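Local coordinates for uncharacterized protein AF_0941 (Archaeoglobus fulgidus, PDB 1YOZ) that is of unknown function but is an all-helical member of the AF0941-like family, here paired with a second copy of itself, at residues B[62-67]-B[110-115]. Residues are numbered along the deposited sequence; the frame is centred on the assembly and turned at random.
Sequences RNFYLL and DRVEKE
The side chains of F64 and E113 run alongside in opposite senses where two helices of this all-helical bundle meet, helix 57-73 and the last turn of helix 99-113. Their CA atoms lie 6.3 Å apart, close enough for the F64 side chain to reach the neighbouring backbone: E113 CA lies above one ring face, nearer the edge atoms than the centre. F64 CG stands anti to the carbonyl carbon (chi1 -81°), which sends the ring past E113, its CE1/CZ end arriving at V112. There the valine and phenylalanine side chains stand roughly perpendicular, and V112 CG2 meets F64 CZ at 3.6 Å, approaching the ring obliquely. I46 and L47 of helix 32-51 touch F64 and V112 respectively, tying this apolar patch to a third helix. E113 runs the other way, its chain extended beyond CG, laying its methylene against the base of the phenylalanine; the carboxylate is turned 76° from the ring plane. Its oxygen OE2 forms a salt bridge with K68, one turn further along helix 57-73, and D110 binds the same ammonium. Replacing E113 by an alanine would probably take one of these two carboxylates away from K68 and bare the CB of F64. The tightest touch is aliphatic, E113 CG against F64 CB at 3.4 Å, while E113 OE1 stays 3.9 Å from the backbone N of Y65.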
ATOM      1  N   ARG B  62      -5.342   0.711 -11.052  1.00 18.67           N
ATOM      2  CA  ARG B  62      -5.076   0.159  -9.717  1.00 17.91           C
ATOM      3  C   ARG B  62      -4.103   1.045  -8.936  1.00 17.35           C
ATOM      4  O   ARG B  62      -4.400   1.465  -7.838  1.00 15.59           O
ATOM      5  CB  ARG B  62      -4.533  -1.255  -9.917  1.00 18.36           C
ATOM      6  CG  ARG B  62      -4.470  -2.095  -8.650  1.00 19.05           C
ATOM      7  CD  ARG B  62      -3.086  -2.043  -8.052  1.00 16.68           C
ATOM      8  NE  ARG B  62      -2.979  -3.012  -6.966  1.00 16.48           N
ATOM      9  CZ  ARG B  62      -1.836  -3.468  -6.462  1.00 14.77           C
ATOM     10  NH1 ARG B  62      -0.671  -2.996  -6.911  1.00 12.36           N
ATOM     11  NH2 ARG B  62      -1.881  -4.341  -5.448  1.00 14.58           N
ATOM     12  N   ASN B  63      -2.957   1.416  -9.527  1.00 15.80           N
ATOM     13  CA  ASN B  63      -2.029   2.317  -8.818  1.00 16.21           C
ATOM     14  C   ASN B  63      -2.669   3.651  -8.386  1.00 15.58           C
ATOM     15  O   ASN B  63      -2.419   4.156  -7.289  1.00 15.72           O
ATOM     16  CB  ASN B  63      -0.781   2.566  -9.706  1.00 17.11           C
ATOM     17  CG  ASN B  63       0.435   3.127  -8.943  1.00 16.35           C
ATOM     18  OD1 ASN B  63       1.551   2.991  -9.440  1.00 17.07           O
ATOM     19  ND2 ASN B  63       0.242   3.747  -7.765  1.00 15.05           N
ATOM     20  N   PHE B  64      -3.480   4.238  -9.250  1.00 14.95           N
ATOM     21  CA  PHE B  64      -4.077   5.533  -8.915  1.00 15.55           C
ATOM     22  C   PHE B  64      -5.129   5.334  -7.829  1.00 16.15           C
ATOM     23  O   PHE B  64      -5.245   6.163  -6.957  1.00 17.17           O
ATOM     24  CB  PHE B  64      -4.764   6.151 -10.142  1.00 16.25           C
ATOM     25  CG  PHE B  64      -3.812   6.843 -11.090  1.00 16.58           C
ATOM     26  CD1 PHE B  64      -2.925   7.801 -10.622  1.00 18.91           C
ATOM     27  CD2 PHE B  64      -3.850   6.547 -12.454  1.00 21.38           C
ATOM     28  CE1 PHE B  64      -2.062   8.439 -11.482  1.00 20.51           C
ATOM     29  CE2 PHE B  64      -2.973   7.177 -13.356  1.00 17.30           C
ATOM     30  CZ  PHE B  64      -2.089   8.138 -12.861  1.00 20.17           C
ATOM     31  N   TYR B  65      -5.888   4.236  -7.884  1.00 17.76           N
ATOM     32  CA  TYR B  65      -6.857   3.935  -6.795  1.00 18.30           C
ATOM     33  C   TYR B  65      -6.157   3.772  -5.441  1.00 17.46           C
ATOM     34  O   TYR B  65      -6.538   4.370  -4.431  1.00 19.22           O
ATOM     35  CB  TYR B  65      -7.644   2.695  -7.127  1.00 18.79           C
ATOM     36  CG  TYR B  65      -8.726   2.439  -6.098  1.00 20.20           C
ATOM     37  CD1 TYR B  65      -9.913   3.202  -6.085  1.00 22.33           C
ATOM     38  CD2 TYR B  65      -8.586   1.414  -5.182  1.00 21.44           C
ATOM     39  CE1 TYR B  65     -10.936   2.939  -5.096  1.00 25.48           C
ATOM     40  CE2 TYR B  65      -9.600   1.140  -4.206  1.00 25.74           C
ATOM     41  CZ  TYR B  65     -10.748   1.894  -4.178  1.00 22.12           C
ATOM     42  OH  TYR B  65     -11.691   1.564  -3.243  1.00 24.20           O
ATOM     43  N   LEU B  66      -5.089   3.001  -5.415  1.00 16.39           N
ATOM     44  CA  LEU B  66      -4.350   2.829  -4.169  1.00 15.70           C
ATOM     45  C   LEU B  66      -3.708   4.142  -3.724  1.00 14.59           C
ATOM     46  O   LEU B  66      -3.616   4.431  -2.524  1.00 14.69           O
ATOM     47  CB  LEU B  66      -3.274   1.720  -4.311  1.00 14.71           C
ATOM     48  CG  LEU B  66      -3.638   0.235  -4.545  1.00 16.68           C
ATOM     49  CD1 LEU B  66      -2.429  -0.693  -4.471  1.00 14.00           C
ATOM     50  CD2 LEU B  66      -4.630  -0.132  -3.495  1.00 17.17           C
ATOM     51  N   LEU B  67      -3.230   4.930  -4.671  1.00 14.28           N
ATOM     52  CA  LEU B  67      -2.520   6.156  -4.331  1.00 15.04           C
ATOM     53  C   LEU B  67      -3.520   7.192  -3.791  1.00 15.95           C
ATOM     54  O   LEU B  67      -3.279   7.858  -2.796  1.00 16.07           O
ATOM     55  CB  LEU B  67      -1.758   6.683  -5.593  1.00 15.57           C
ATOM     56  CG  LEU B  67      -0.681   7.724  -5.324  1.00 14.42           C
ATOM     57  CD1 LEU B  67       0.531   7.116  -4.651  1.00 14.88           C
ATOM     58  CD2 LEU B  67      -0.275   8.485  -6.601  1.00 15.66           C
ATOM     59  N   ASP B 110      -7.267  12.586  -8.327  1.00 27.11           N
ATOM     60  CA  ASP B 110      -8.583  12.375  -8.858  1.00 29.66           C
ATOM     61  C   ASP B 110      -8.633  12.970 -10.258  1.00 29.37           C
ATOM     62  O   ASP B 110      -9.202  12.373 -11.153  1.00 29.75           O
ATOM     63  CB  ASP B 110      -9.616  13.025  -7.912  1.00 30.22           C
ATOM     64  CG  ASP B 110     -11.018  12.650  -8.234  1.00 33.67           C
ATOM     65  OD1 ASP B 110     -11.284  11.442  -8.399  1.00 35.99           O
ATOM     66  OD2 ASP B 110     -11.862  13.571  -8.315  1.00 37.08           O
ATOM     67  N   ARG B 111      -8.008  14.136 -10.415  0.50 29.25           N
ATOM     68  CA  ARG B 111      -7.867  14.872 -11.675  0.50 29.25           C
ATOM     69  C   ARG B 111      -7.061  14.097 -12.747  0.50 30.08           C
ATOM     70  O   ARG B 111      -7.553  13.851 -13.851  0.50 28.64           O
ATOM     71  CB  ARG B 111      -7.244  16.252 -11.341  0.50 29.25           C
ATOM     72  CG  ARG B 111      -6.988  17.225 -12.487  0.50 27.65           C
ATOM     73  CD  ARG B 111      -6.126  18.393 -12.025  0.50 25.23           C
ATOM     74  NE  ARG B 111      -5.249  18.830 -13.108  0.50 23.87           N
ATOM     75  CZ  ARG B 111      -4.363  19.822 -13.035  0.50 23.98           C
ATOM     76  NH1 ARG B 111      -4.195  20.515 -11.912  0.50 21.28           N
ATOM     77  NH2 ARG B 111      -3.622  20.115 -14.100  0.50 23.18           N
ATOM     78  N   VAL B 112      -5.834  13.680 -12.428  1.00 31.13           N
ATOM     79  CA  VAL B 112      -5.014  12.948 -13.439  1.00 32.61           C
ATOM     80  C   VAL B 112      -5.481  11.509 -13.726  1.00 33.61           C
ATOM     81  O   VAL B 112      -5.219  10.948 -14.808  1.00 32.38           O
ATOM     82  CB  VAL B 112      -3.459  13.013 -13.140  1.00 32.97           C
ATOM     83  CG1 VAL B 112      -3.163  13.677 -11.858  1.00 31.72           C
ATOM     84  CG2 VAL B 112      -2.818  11.655 -13.180  1.00 33.38           C
ATOM     85  N   GLU B 113      -6.155  10.921 -12.739  1.00 35.68           N
ATOM     86  CA  GLU B 113      -6.768   9.595 -12.870  1.00 37.90           C
ATOM     87  C   GLU B 113      -7.617   9.580 -14.152  1.00 39.82           C
ATOM     88  O   GLU B 113      -7.489   8.653 -14.949  1.00 39.35           O
ATOM     89  CB  GLU B 113      -7.652   9.318 -11.657  1.00 38.22           C
ATOM     90  CG  GLU B 113      -7.583   7.939 -10.995  1.00 38.84           C
ATOM     91  CD  GLU B 113      -8.571   7.831  -9.842  1.00 42.46           C
ATOM     92  OE1 GLU B 113      -8.602   6.787  -9.126  1.00 45.12           O
ATOM     93  OE2 GLU B 113      -9.364   8.790  -9.660  1.00 42.16           O
ATOM     94  N   LYS B 114      -8.481  10.591 -14.337  1.00 41.30           N
ATOM     95  CA  LYS B 114      -9.186  10.796 -15.623  1.00 44.63           C
ATOM     96  C   LYS B 114      -8.102  10.884 -16.716  1.00 45.87           C
ATOM     97  O   LYS B 114      -7.256  11.755 -16.675  1.00 46.84           O
ATOM     98  CB  LYS B 114     -10.101  12.041 -15.590  1.00 44.26           C
ATOM     99  CG  LYS B 114     -10.466  12.493 -14.190  1.00 45.51           C
ATOM    100  CD  LYS B 114     -11.959  12.535 -13.912  1.00 47.38           C
ATOM    101  CE  LYS B 114     -12.206  12.805 -12.416  1.00 47.56           C
ATOM    102  NZ  LYS B 114     -13.593  13.252 -12.057  1.00 46.22           N
ATOM    103  N   GLU B 115      -8.106   9.955 -17.658  1.00 47.75           N
ATOM    104  CA  GLU B 115      -6.822   9.415 -18.145  1.00 49.41           C
ATOM    105  C   GLU B 115      -5.976  10.203 -19.115  1.00 50.24           C
ATOM    106  O   GLU B 115      -5.926  11.424 -19.040  1.00 50.85           O
ATOM    107  CB  GLU B 115      -6.955   7.966 -18.624  1.00 49.13           C
ATOM    108  CG  GLU B 115      -6.805   7.007 -17.503  1.00 51.84           C
ATOM    109  CD  GLU B 115      -5.809   5.898 -17.777  1.00 54.40           C
ATOM    110  OE1 GLU B 115      -6.207   4.721 -17.667  1.00 56.49           O
ATOM    111  OE2 GLU B 115      -4.627   6.194 -18.083  1.00 56.22           O
TER